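Local coordinates for protein mandalate racemase/muconate lactonizing enzyme (Unidentified, PDB 4E4U) that belongs to the mandelate racemase/muconate lactonizing enzyme family of the enolase superfamily and is probably an isomerase or related enzyme, its own reaction not being established, at residues Tyr78-Thr83 and Leu88-Val93; Arg60-Arg65 and Val70-Arg75; Gln333-Thr338 and Ile351-Gly356. All blocks are in the same frame, centred on the assembly; numbering follows the deposited sequence. Where two conformers were deposited one is given.

Contact 1: Tyr78-Thr83 and Leu88-Val93; sequences YSSGFT and LTMMGV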
ATOM      1  N   TYR A  78       7.732   5.626  32.492  1.00  9.53           N
ATOM      2  CA  TYR A  78       6.878   5.386  31.336  1.00 10.09           C
ATOM      3  C   TYR A  78       5.699   4.471  31.666  1.00  9.93           C
ATOM      4  O   TYR A  78       4.637   4.581  31.063  1.00 10.72           O
ATOM      5  CB  TYR A  78       7.738   4.784  30.213  1.00 10.54           C
ATOM      6  CG  TYR A  78       7.033   4.531  28.900  1.00  9.40           C
ATOM      7  CD1 TYR A  78       6.616   5.581  28.098  1.00 10.17           C
ATOM      8  CD2 TYR A  78       6.818   3.238  28.447  1.00 10.05           C
ATOM      9  CE1 TYR A  78       5.999   5.355  26.890  1.00 10.04           C
ATOM     10  CE2 TYR A  78       6.190   2.998  27.239  1.00 10.78           C
ATOM     11  CZ  TYR A  78       5.778   4.063  26.462  1.00 10.05           C
ATOM     12  OH  TYR A  78       5.155   3.858  25.251  1.00 10.89           O
ATOM     13  N   SER A  79       5.897   3.576  32.630  1.00  9.72           N
ATOM     14  CA  SER A  79       4.903   2.557  32.967  1.00 10.02           C
ATOM     15  C   SER A  79       4.011   2.945  34.144  1.00  9.89           C
ATOM     16  O   SER A  79       3.018   2.267  34.427  1.00 10.96           O
ATOM     17  CB  SER A  79       5.618   1.247  33.296  1.00 10.73           C
ATOM     18  OG  SER A  79       6.376   0.811  32.174  1.00 10.96           O
ATOM     19  N   SER A  80       4.378   4.035  34.821  1.00 10.09           N
ATOM     20  CA  SER A  80       3.784   4.449  36.091  1.00 10.51           C
ATOM     21  C   SER A  80       2.257   4.417  36.103  1.00 10.62           C
ATOM     22  O   SER A  80       1.607   5.037  35.262  1.00 12.03           O
ATOM     23  CB  SER A  80       4.275   5.859  36.440  1.00 11.28           C
ATOM     24  OG  SER A  80       3.881   6.244  37.746  1.00 11.77           O
ATOM     25  N   GLY A  81       1.680   3.714  37.073  1.00 11.26           N
ATOM     26  CA  GLY A  81       0.237   3.694  37.243  1.00 12.15           C
ATOM     27  C   GLY A  81      -0.508   2.894  36.192  1.00 11.23           C
ATOM     28  O   GLY A  81      -1.679   3.159  35.926  1.00 12.61           O
ATOM     29  N   PHE A  82       0.165   1.905  35.603  1.00 10.99           N
ATOM     30  CA  PHE A  82      -0.401   1.096  34.524  1.00 10.88           C
ATOM     31  C   PHE A  82      -0.732   1.998  33.334  1.00 10.62           C
ATOM     32  O   PHE A  82      -1.871   2.113  32.891  1.00 11.71           O
ATOM     33  CB  PHE A  82      -1.610   0.272  34.990  1.00 11.77           C
ATOM     34  CG  PHE A  82      -2.098  -0.718  33.962  1.00 12.05           C
ATOM     35  CD1 PHE A  82      -1.214  -1.621  33.375  1.00 12.72           C
ATOM     36  CD2 PHE A  82      -3.435  -0.750  33.574  1.00 12.58           C
ATOM     37  CE1 PHE A  82      -1.653  -2.539  32.422  1.00 12.93           C
ATOM     38  CE2 PHE A  82      -3.880  -1.658  32.618  1.00 12.35           C
ATOM     39  CZ  PHE A  82      -2.994  -2.555  32.048  1.00 12.53           C
ATOM     40  N   THR A  83       0.305   2.652  32.833  1.00  9.90           N
ATOM     41  CA  THR A  83       0.184   3.480  31.644  1.00 10.43           C
ATOM     42  C   THR A  83       0.973   2.817  30.513  1.00 10.45           C
ATOM     43  O   THR A  83       0.401   2.070  29.719  1.00 10.95           O
ATOM     44  CB  THR A  83       0.593   4.953  31.937  1.00 11.18           C
ATOM     45  OG1 THR A  83       1.892   4.992  32.542  1.00 11.74           O
ATOM     46  CG2 THR A  83      -0.437   5.608  32.879  1.00 11.85           C
ATOM     47  N   LEU A  88       2.678  12.971  28.660  1.00 10.73           N
ATOM     48  CA  LEU A  88       3.537  14.090  28.283  1.00 10.67           C
ATOM     49  C   LEU A  88       4.224  14.763  29.484  1.00 10.48           C
ATOM     50  O   LEU A  88       5.418  15.064  29.438  1.00 11.11           O
ATOM     51  CB  LEU A  88       2.722  15.116  27.494  1.00 11.11           C
ATOM     52  CG  LEU A  88       3.489  16.300  26.909  1.00 11.21           C
ATOM     53  CD1 LEU A  88       4.457  15.852  25.818  1.00 12.19           C
ATOM     54  CD2 LEU A  88       2.510  17.318  26.368  1.00 12.26           C
ATOM     55  N   THR A  89       3.479  15.000  30.559  1.00 10.96           N
ATOM     56  CA  THR A  89       4.078  15.636  31.727  1.00 11.09           C
ATOM     57  C   THR A  89       5.079  14.704  32.395  1.00 10.71           C
ATOM     58  O   THR A  89       6.169  15.140  32.779  1.00 11.15           O
ATOM     59  CB  THR A  89       3.014  16.123  32.731  1.00 12.09           C
ATOM     60  OG1 THR A  89       2.209  17.134  32.113  1.00 13.06           O
ATOM     61  CG2 THR A  89       3.660  16.697  33.981  1.00 13.06           C
ATOM     62  N   MET A  90       4.736  13.422  32.503  1.00 10.64           N
ATOM     63  CA  MET A  90       5.652  12.455  33.111  1.00 10.21           C
ATOM     64  C   MET A  90       6.946  12.387  32.319  1.00 10.00           C
ATOM     65  O   MET A  90       8.028  12.311  32.893  1.00 11.03           O
ATOM     66  CB  MET A  90       5.018  11.067  33.179  1.00 10.38           C
ATOM     67  CG  MET A  90       5.986   9.967  33.619  1.00 10.95           C
ATOM     68  SD  MET A  90       6.699  10.228  35.263  1.00 11.25           S
ATOM     69  CE  MET A  90       5.620   9.182  36.239  1.00 11.49           C
ATOM     70  N   MET A  91       6.845  12.423  30.996  1.00  9.73           N
ATOM     71  CA  MET A  91       8.043  12.364  30.181  1.00  9.72           C
ATOM     72  C   MET A  91       8.927  13.593  30.377  1.00  9.79           C
ATOM     73  O   MET A  91      10.152  13.475  30.419  1.00 10.40           O
ATOM     74  CB  MET A  91       7.692  12.137  28.720  1.00 10.24           C
ATOM     75  CG  MET A  91       7.143  10.739  28.437  1.00 11.20           C
ATOM     76  SD  MET A  91       8.307   9.396  28.764  1.00 12.19           S
ATOM     77  CE  MET A  91       7.880   8.893  30.430  1.00 12.42           C
ATOM     78  N   GLY A  92       8.324  14.774  30.514  1.00  9.75           N
ATOM     79  CA  GLY A  92       9.098  15.959  30.856  1.00 10.70           C
ATOM     80  C   GLY A  92       9.814  15.800  32.187  1.00 10.59           C
ATOM     81  O   GLY A  92      11.005  16.094  32.311  1.00 11.28           O
ATOM     82  N   VAL A  93       9.095  15.317  33.194  1.00 10.54           N
ATOM     83  CA  VAL A  93       9.688  15.134  34.514  1.00 11.38           C
ATOM     84  C   VAL A  93      10.839  14.138  34.484  1.00 10.96           C
ATOM     85  O   VAL A  93      11.929  14.417  35.003  1.00 11.45           O
ATOM     86  CB  VAL A  93       8.642  14.697  35.554  1.00 11.65           C
ATOM     87  CG1 VAL A  93       9.305  14.393  36.894  1.00 12.11           C
ATOM     88  CG2 VAL A  93       7.584  15.774  35.713  1.00 12.85           C
TER
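M90 and M91, neighbours in the first turn of helix 88-109, each place a terminal methyl against the end of helix 70-79 and the turn after it. The closer of the two meetings is at S80, where M90 CE lies 3.6 Å from S80 CB. M90 gets there by leaving its backbone with CG anti to N (chi1 172°) and then bending at chi2 and chi3, which folds the thioether across toward the turn. V57 of helix 47-61 and A77 also touch the M90 side chain, so this end of the contact is enclosed by three helices. M91 makes the looser meeting: its CE is 3.8 Å from Y78 CA and 4.1 Å from Y78 CB, while SD sits near the plane of the Y78 ring, at its edge. Neither side opens to solvent, since all four touching residues are buried. On its hydroxyl side S80 bonds T44 O of the second subunit, and the chain then carries F82 to Y171 and H209 of the second subunit. Within the turn, T83 OG1 donates a hydrogen bond to S80 O (2.7 Å) from above the carbonyl plane. The contact belongs to the helical part of the N-terminal capping domain, which follows its three-stranded antiparallel sheet (3-12, 22-30, 35-40), as in the enolase superfamily.

Contact 2: Arg60-Arg65 and Val70-Arg75; sequences RHLLNR and VERLFR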
ATOM      1  N   ARG A  60       8.682   7.664  43.879  1.00 13.55           N
ATOM      2  CA  ARG A  60       8.267   6.349  43.402  1.00 14.19           C
ATOM      3  C   ARG A  60       9.308   5.670  42.537  1.00 14.12           C
ATOM      4  O   ARG A  60       9.455   4.452  42.599  1.00 14.83           O
ATOM      5  CB  ARG A  60       6.948   6.433  42.618  1.00 14.42           C
ATOM      6  CG  ARG A  60       5.776   6.871  43.450  1.00 15.50           C
ATOM      7  CD  ARG A  60       4.508   6.975  42.615  1.00 16.21           C
ATOM      8  NE  ARG A  60       3.532   7.746  43.369  1.00 17.38           N
ATOM      9  CZ  ARG A  60       2.796   7.251  44.355  1.00 17.83           C
ATOM     10  NH1 ARG A  60       2.886   5.964  44.679  1.00 17.07           N
ATOM     11  NH2 ARG A  60       1.957   8.042  45.008  1.00 19.14           N
ATOM     12  N   HIS A  61      10.023   6.445  41.723  1.00 13.08           N
ATOM     13  CA  HIS A  61      10.765   5.851  40.614  1.00 12.92           C
ATOM     14  C   HIS A  61      12.275   6.089  40.615  1.00 13.02           C
ATOM     15  O   HIS A  61      12.968   5.512  39.787  1.00 14.03           O
ATOM     16  CB  HIS A  61      10.169   6.298  39.267  1.00 13.03           C
ATOM     17  CG  HIS A  61       8.703   6.035  39.144  1.00 12.53           C
ATOM     18  ND1 HIS A  61       8.151   4.774  39.227  1.00 13.69           N
ATOM     19  CD2 HIS A  61       7.660   6.888  38.935  1.00 12.92           C
ATOM     20  CE1 HIS A  61       6.848   4.853  39.084  1.00 13.49           C
ATOM     21  NE2 HIS A  61       6.516   6.118  38.903  1.00 13.57           N
ATOM     22  N   LEU A  62      12.794   6.921  41.522  1.00 12.85           N
ATOM     23  CA  LEU A  62      14.232   7.224  41.498  1.00 12.88           C
ATOM     24  C   LEU A  62      14.915   7.204  42.865  1.00 13.32           C
ATOM     25  O   LEU A  62      16.077   6.817  42.967  1.00 14.03           O
ATOM     26  CB  LEU A  62      14.514   8.561  40.800  1.00 13.19           C
ATOM     27  CG  LEU A  62      15.993   8.914  40.578  1.00 13.12           C
ATOM     28  CD1 LEU A  62      16.736   7.789  39.843  1.00 13.61           C
ATOM     29  CD2 LEU A  62      16.123  10.226  39.825  1.00 14.55           C
ATOM     30  N   LEU A  63      14.211   7.634  43.908  1.00 14.16           N
ATOM     31  CA  LEU A  63      14.790   7.648  45.247  1.00 14.96           C
ATOM     32  C   LEU A  63      15.418   6.297  45.592  1.00 14.96           C
ATOM     33  O   LEU A  63      14.787   5.249  45.423  1.00 15.71           O
ATOM     34  CB  LEU A  63      13.738   8.027  46.289  1.00 15.56           C
ATOM     35  CG  LEU A  63      14.189   7.963  47.753  1.00 16.91           C
ATOM     36  CD1 LEU A  63      15.315   8.960  48.045  1.00 17.86           C
ATOM     37  CD2 LEU A  63      13.019   8.193  48.699  1.00 18.27           C
ATOM     38  N   ASN A  64      16.679   6.346  46.028  1.00 14.62           N
ATOM     39  CA  ASN A  64      17.467   5.179  46.426  1.00 16.35           C
ATOM     40  C   ASN A  64      17.909   4.251  45.300  1.00 16.10           C
ATOM     41  O   ASN A  64      18.357   3.131  45.556  1.00 18.14           O
ATOM     42  CB  ASN A  64      16.792   4.413  47.567  1.00 18.72           C
ATOM     43  CG  ASN A  64      16.796   5.196  48.855  1.00 22.14           C
ATOM     44  OD1 ASN A  64      17.774   5.874  49.171  1.00 24.15           O
ATOM     45  ND2 ASN A  64      15.701   5.133  49.593  1.00 23.87           N
ATOM     46  N   ARG A  65      17.821   4.731  44.064  1.00 13.79           N
ATOM     47  CA  ARG A  65      18.249   3.960  42.897  0.59 13.31           C
ATOM     48  C   ARG A  65      19.606   4.439  42.375  1.00 13.89           C
ATOM     49  O   ARG A  65      20.014   5.580  42.609  1.00 14.40           O
ATOM     50  CB  ARG A  65      17.206   4.048  41.774  0.59 13.25           C
ATOM     51  CG  ARG A  65      15.837   3.505  42.148  0.59 14.12           C
ATOM     52  CD  ARG A  65      15.852   2.002  42.379  0.59 15.15           C
ATOM     53  NE  ARG A  65      14.544   1.547  42.840  0.59 16.29           N
ATOM     54  CZ  ARG A  65      14.257   0.297  43.182  0.59 18.13           C
ATOM     55  NH1 ARG A  65      15.185  -0.646  43.107  0.59 19.37           N
ATOM     56  NH2 ARG A  65      13.035  -0.011  43.598  0.59 18.75           N
ATOM     57  N   VAL A  70      19.528   4.234  33.837  1.00 10.83           N
ATOM     58  CA  VAL A  70      18.651   5.152  33.127  1.00 11.45           C
ATOM     59  C   VAL A  70      17.586   4.435  32.288  1.00 11.40           C
ATOM     60  O   VAL A  70      16.499   4.978  32.090  1.00 11.70           O
ATOM     61  CB  VAL A  70      19.451   6.186  32.280  1.00 12.22           C
ATOM     62  CG1 VAL A  70      20.262   7.116  33.196  1.00 13.13           C
ATOM     63  CG2 VAL A  70      20.360   5.497  31.268  1.00 13.07           C
ATOM     64  N   GLU A  71      17.887   3.237  31.784  1.00 11.01           N
ATOM     65  CA  GLU A  71      16.849   2.411  31.157  1.00 11.07           C
ATOM     66  C   GLU A  71      15.763   2.097  32.177  1.00 11.08           C
ATOM     67  O   GLU A  71      14.571   2.230  31.896  1.00 11.67           O
ATOM     68  CB  GLU A  71      17.416   1.089  30.632  1.00 11.98           C
ATOM     69  CG  GLU A  71      18.265   1.206  29.377  1.00 12.82           C
ATOM     70  CD  GLU A  71      17.456   1.199  28.093  1.00 13.69           C
ATOM     71  OE1 GLU A  71      16.208   1.095  28.150  1.00 14.79           O
ATOM     72  OE2 GLU A  71      18.073   1.271  27.007  1.00 13.23           O
ATOM     73  N   ARG A  72      16.186   1.666  33.362  1.00 10.95           N
ATOM     74  CA  ARG A  72      15.262   1.349  34.442  1.00 10.89           C
ATOM     75  C   ARG A  72      14.400   2.561  34.768  1.00 10.60           C
ATOM     76  O   ARG A  72      13.168   2.459  34.852  1.00 11.33           O
ATOM     77  CB  ARG A  72      16.050   0.919  35.681  1.00 11.51           C
ATOM     78  CG  ARG A  72      15.205   0.599  36.906  1.00 12.61           C
ATOM     79  CD  ARG A  72      15.970   0.953  38.199  1.00 14.10           C
ATOM     80  NE  ARG A  72      16.110   2.406  38.313  1.00 14.25           N
ATOM     81  CZ  ARG A  72      15.150   3.213  38.753  1.00 13.55           C
ATOM     82  NH1 ARG A  72      13.986   2.713  39.160  1.00 14.10           N
ATOM     83  NH2 ARG A  72      15.356   4.522  38.798  1.00 13.19           N
ATOM     84  N   LEU A  73      15.043   3.704  34.974  1.00 10.37           N
ATOM     85  CA  LEU A  73      14.313   4.927  35.289  1.00 10.32           C
ATOM     86  C   LEU A  73      13.260   5.250  34.236  1.00 10.50           C
ATOM     87  O   LEU A  73      12.095   5.514  34.565  1.00 11.20           O
ATOM     88  CB  LEU A  73      15.280   6.096  35.447  1.00 11.13           C
ATOM     89  CG  LEU A  73      14.658   7.482  35.622  1.00 11.21           C
ATOM     90  CD1 LEU A  73      13.709   7.525  36.824  1.00 12.04           C
ATOM     91  CD2 LEU A  73      15.759   8.529  35.738  1.00 12.07           C
ATOM     92  N   PHE A  74      13.658   5.236  32.968  1.00 10.15           N
ATOM     93  CA  PHE A  74      12.713   5.525  31.904  1.00 10.18           C
ATOM     94  C   PHE A  74      11.540   4.537  31.924  1.00 10.19           C
ATOM     95  O   PHE A  74      10.376   4.947  31.876  1.00 10.73           O
ATOM     96  CB  PHE A  74      13.376   5.535  30.524  1.00 10.78           C
ATOM     97  CG  PHE A  74      12.398   5.791  29.415  1.00 10.65           C
ATOM     98  CD1 PHE A  74      12.082   7.088  29.039  1.00 12.29           C
ATOM     99  CD2 PHE A  74      11.735   4.736  28.801  1.00 11.23           C
ATOM    100  CE1 PHE A  74      11.151   7.332  28.040  1.00 12.57           C
ATOM    101  CE2 PHE A  74      10.801   4.968  27.812  1.00 12.20           C
ATOM    102  CZ  PHE A  74      10.502   6.261  27.431  1.00 12.15           C
ATOM    103  N   ARG A  75      11.842   3.240  31.991  1.00 10.02           N
ATOM    104  CA  ARG A  75      10.777   2.238  31.950  1.00  9.89           C
ATOM    105  C   ARG A  75       9.826   2.378  33.133  1.00 10.66           C
ATOM    106  O   ARG A  75       8.614   2.227  32.969  1.00 10.85           O
ATOM    107  CB  ARG A  75      11.334   0.809  31.892  1.00 11.51           C
ATOM    108  CG  ARG A  75      12.088   0.448  30.607  1.00 11.23           C
ATOM    109  CD  ARG A  75      11.287   0.687  29.333  1.00 11.41           C
ATOM    110  NE  ARG A  75       9.987   0.027  29.340  1.00 11.43           N
ATOM    111  CZ  ARG A  75       9.140   0.049  28.315  1.00 11.52           C
ATOM    112  NH1 ARG A  75       9.480   0.666  27.189  1.00 12.64           N
ATOM    113  NH2 ARG A  75       7.960  -0.555  28.411  1.00 11.77           N
TER
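R72 reaches from helix 70-79 to the carbonyl that ends helix 47-61, joining two successive helices of the N-terminal capping domain of the enolase superfamily. Its guanidinium grips H61 O end-on with two nitrogens: NH2 donates at 2.8 Å, lying in the carbonyl plane, and NH1 at 3.0 Å from above that plane. The acceptor lies exactly in the guanidinium plane, which fixes how the group is turned. Bends at chi2 and at chi3 (69°) bring the R72 chain round to this approach. The R65 side chain crosses R72 at about a right angle and lays its aliphatic part over one guanidinium face, with R65 CG 3.5 Å from R72 CZ. The two guanidinium planes are only 17° apart, yet they do not stack: in the conformer described, one of two, R65 NH2 makes a salt bridge with E392 of the second subunit, which probably offsets the nearness of two like charges. L62, the first residue beyond the helix, opens a type II turn to R65 and sends CD1 to the edge of the R72 guanidinium. Beneath the polar grip L73 supplies the apolar layer, its CD1 lying 4.2 Å from L62 CB and 3.7 Å from H61 O.

Contact 3: Gln333-Thr338 and Ile351-Gly356; sequences QESIMT and IRWEDG
T338 lays its methyl on the indole of W353 where the chain leaves strand 333-335, in the C-terminal barrel domain of the enolase superfamily. This is a CH-pi contact: T338 CG2 stands 3.5 Å from the centroid of the six-membered ring and 8° off its normal. The threonine rotamer decides which branch does the touching. With chi1 at 62°, OG1 sits between the backbone N and the carbonyl carbon, leaving CG2 anti to the carbonyl carbon and directed onto the ring. W353 answers with CG anti to its own N (chi1 -172°), an indole that projects from strand 352-354 with its face presented to T338. Its pyrrole edge is anchored separately, NE1 bonding to S127 of strand 125-130. M337 O is buried here without any polar partner. The M337 side chain, which touches Y132 of the same pocket, comes within about 5 Å of a bound dithiol; that molecule is probably from the crystallisation liquor, though it may mark a pocket. The indole is held between methyl and main chain, for on the face opposite T338 CG2 the backbone N of G356 lies 3.1 Å above the W353 ring plane, offset toward the rim.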
ATOM      1  N   GLN A 333      21.557  23.562  16.140  1.00 11.27           N
ATOM      2  CA  GLN A 333      21.047  23.646  17.506  1.00 11.96           C
ATOM      3  C   GLN A 333      20.397  24.993  17.744  1.00 12.83           C
ATOM      4  O   GLN A 333      21.008  26.034  17.516  1.00 14.47           O
ATOM      5  CB  GLN A 333      22.177  23.432  18.518  1.00 12.81           C
ATOM      6  CG  GLN A 333      21.799  23.749  19.965  1.00 13.63           C
ATOM      7  CD  GLN A 333      20.771  22.793  20.545  1.00 15.22           C
ATOM      8  OE1 GLN A 333      20.957  21.575  20.523  1.00 16.26           O
ATOM      9  NE2 GLN A 333      19.683  23.341  21.076  1.00 16.56           N
ATOM     10  N   GLU A 334      19.156  24.973  18.210  1.00 13.06           N
ATOM     11  CA  GLU A 334      18.475  26.207  18.542  1.00 13.48           C
ATOM     12  C   GLU A 334      19.184  26.895  19.692  1.00 14.61           C
ATOM     13  O   GLU A 334      19.485  26.274  20.722  1.00 14.94           O
ATOM     14  CB  GLU A 334      17.015  25.953  18.919  1.00 15.24           C
ATOM     15  CG  GLU A 334      16.228  27.244  19.153  1.00 17.03           C
ATOM     16  CD  GLU A 334      14.724  27.053  19.062  1.00 19.93           C
ATOM     17  OE1 GLU A 334      14.258  25.907  19.234  1.00 20.70           O
ATOM     18  OE2 GLU A 334      14.014  28.052  18.804  1.00 22.71           O
ATOM     19  N   SER A 335      19.458  28.179  19.509  0.62 15.17           N
ATOM     20  CA  SER A 335      20.037  29.001  20.556  0.62 15.26           C
ATOM     21  C   SER A 335      19.118  30.157  20.866  0.62 15.16           C
ATOM     22  O   SER A 335      18.409  30.649  19.991  0.62 16.33           O
ATOM     23  CB  SER A 335      21.406  29.514  20.130  0.62 16.49           C
ATOM     24  OG  SER A 335      22.267  28.422  19.913  0.62 17.71           O
ATOM     25  N   ILE A 336      19.115  30.581  22.124  1.00 15.13           N
ATOM     26  CA  ILE A 336      18.335  31.744  22.508  1.00 16.41           C
ATOM     27  C   ILE A 336      19.284  32.928  22.448  1.00 15.73           C
ATOM     28  O   ILE A 336      20.077  33.161  23.360  1.00 15.94           O
ATOM     29  CB  ILE A 336      17.665  31.560  23.876  1.00 19.49           C
ATOM     30  CG1 ILE A 336      16.696  30.371  23.798  1.00 21.30           C
ATOM     31  CG2 ILE A 336      16.926  32.824  24.273  1.00 21.38           C
ATOM     32  CD1 ILE A 336      16.022  29.998  25.102  1.00 22.51           C
ATOM     33  N   MET A 337      19.222  33.642  21.325  1.00 15.80           N
ATOM     34  CA  MET A 337      20.215  34.658  20.985  1.00 17.63           C
ATOM     35  C   MET A 337      21.610  34.049  21.115  1.00 17.37           C
ATOM     36  O   MET A 337      21.849  32.986  20.543  1.00 16.12           O
ATOM     37  CB  MET A 337      19.999  35.939  21.793  1.00 21.96           C
ATOM     38  CG  MET A 337      18.645  36.550  21.453  1.00 26.78           C
ATOM     39  SD  MET A 337      18.302  38.151  22.156  1.00 32.19           S
ATOM     40  CE  MET A 337      18.200  37.694  23.857  1.00 30.36           C
ATOM     41  N   THR A 338      22.516  34.677  21.863  1.00 18.07           N
ATOM     42  CA  THR A 338      23.861  34.115  22.007  1.00 18.70           C
ATOM     43  C   THR A 338      24.156  33.616  23.425  1.00 19.02           C
ATOM     44  O   THR A 338      25.311  33.586  23.852  1.00 20.33           O
ATOM     45  CB  THR A 338      24.952  35.105  21.556  1.00 19.89           C
ATOM     46  OG1 THR A 338      24.906  36.280  22.371  1.00 21.95           O
ATOM     47  CG2 THR A 338      24.734  35.500  20.103  1.00 19.40           C
ATOM     48  N   ILE A 351      27.174  29.035  28.787  1.00 19.01           N
ATOM     49  CA  ILE A 351      27.358  28.356  27.512  1.00 19.00           C
ATOM     50  C   ILE A 351      28.146  29.270  26.586  1.00 18.49           C
ATOM     51  O   ILE A 351      27.877  30.473  26.512  1.00 20.03           O
ATOM     52  CB  ILE A 351      26.003  28.022  26.894  1.00 20.22           C
ATOM     53  CG1 ILE A 351      25.261  27.046  27.807  1.00 21.73           C
ATOM     54  CG2 ILE A 351      26.170  27.442  25.494  1.00 20.25           C
ATOM     55  CD1 ILE A 351      23.814  26.871  27.462  1.00 22.97           C
ATOM     56  N   ARG A 352      29.124  28.696  25.896  1.00 17.59           N
ATOM     57  CA  ARG A 352      30.011  29.457  25.026  1.00 18.21           C
ATOM     58  C   ARG A 352      29.520  29.479  23.577  1.00 16.77           C
ATOM     59  O   ARG A 352      29.235  28.433  22.983  1.00 17.03           O
ATOM     60  CB  ARG A 352      31.417  28.866  25.089  1.00 21.25           C
ATOM     61  CG  ARG A 352      32.460  29.656  24.333  1.00 25.15           C
ATOM     62  CD  ARG A 352      33.825  29.016  24.487  1.00 29.55           C
ATOM     63  NE  ARG A 352      34.841  29.735  23.728  1.00 33.00           N
ATOM     64  CZ  ARG A 352      35.841  30.417  24.277  1.00 35.79           C
ATOM     65  NH1 ARG A 352      35.973  30.472  25.594  1.00 37.21           N
ATOM     66  NH2 ARG A 352      36.710  31.042  23.500  1.00 36.79           N
ATOM     67  N   TRP A 353      29.436  30.681  23.017  1.00 16.52           N
ATOM     68  CA  TRP A 353      28.943  30.896  21.662  1.00 15.85           C
ATOM     69  C   TRP A 353      29.930  31.805  20.945  1.00 15.26           C
ATOM     70  O   TRP A 353      30.313  32.851  21.474  1.00 15.86           O
ATOM     71  CB  TRP A 353      27.563  31.561  21.710  1.00 15.89           C
ATOM     72  CG  TRP A 353      26.854  31.660  20.384  1.00 15.50           C
ATOM     73  CD1 TRP A 353      25.906  30.806  19.897  1.00 15.22           C
ATOM     74  CD2 TRP A 353      27.024  32.676  19.380  1.00 16.06           C
ATOM     75  NE1 TRP A 353      25.484  31.225  18.660  1.00 15.99           N
ATOM     76  CE2 TRP A 353      26.153  32.368  18.323  1.00 16.71           C
ATOM     77  CE3 TRP A 353      27.834  33.813  19.284  1.00 17.01           C
ATOM     78  CZ2 TRP A 353      26.067  33.155  17.174  1.00 17.51           C
ATOM     79  CZ3 TRP A 353      27.744  34.593  18.142  1.00 17.03           C
ATOM     80  CH2 TRP A 353      26.865  34.264  17.106  1.00 17.15           C
ATOM     81  N   GLU A 354      30.353  31.402  19.751  1.00 16.22           N
ATOM     82  CA  GLU A 354      31.295  32.192  18.959  1.00 17.58           C
ATOM     83  C   GLU A 354      31.007  32.083  17.477  1.00 16.51           C
ATOM     84  O   GLU A 354      30.946  30.975  16.941  1.00 16.69           O
ATOM     85  CB  GLU A 354      32.725  31.700  19.174  1.00 21.31           C
ATOM     86  CG  GLU A 354      33.271  31.862  20.556  1.00 25.47           C
ATOM     87  CD  GLU A 354      34.730  31.466  20.643  1.00 28.99           C
ATOM     88  OE1 GLU A 354      35.307  31.621  21.731  1.00 30.49           O
ATOM     89  OE2 GLU A 354      35.293  30.996  19.631  1.00 30.80           O
ATOM     90  N   ASP A 355      30.846  33.231  16.823  1.00 16.45           N
ATOM     91  CA  ASP A 355      30.771  33.307  15.366  1.00 17.44           C
ATOM     92  C   ASP A 355      29.776  32.314  14.760  1.00 16.53           C
ATOM     93  O   ASP A 355      30.070  31.670  13.749  1.00 18.31           O
ATOM     94  CB  ASP A 355      32.163  33.097  14.758  1.00 20.45           C
ATOM     95  CG  ASP A 355      32.268  33.621  13.335  1.00 23.74           C
ATOM     96  OD1 ASP A 355      31.416  34.441  12.943  1.00 23.38           O
ATOM     97  OD2 ASP A 355      33.221  33.234  12.625  1.00 27.62           O
ATOM     98  N   GLY A 356      28.606  32.175  15.378  1.00 15.44           N
ATOM     99  CA  GLY A 356      27.572  31.315  14.833  1.00 15.73           C
ATOM    100  C   GLY A 356      27.517  29.914  15.406  1.00 14.47           C
ATOM    101  O   GLY A 356      26.601  29.162  15.083  1.00 15.87           O
TER

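Contacts 2, 1 and 3 follow one another along the chain in that order, each closing before the next opens. The first two belong to the N-terminal capping domain and share helix 70-79; their centres are 12 Å apart. They touch directly: S80 OG lies 2.9 Å from H61 NE2, probably a hydrogen bond, and M91 SD packs 3.6 Å from F74 CE1. Both also reach the second subunit, so this helical cluster forms part of the assembly interface. Contact 3 belongs to the barrel domain, its centre about 32 Å from that of contact 1 and 33 Å from that of contact 2, without touching either. The three thus sample both domains of the two-domain enolase-superfamily architecture.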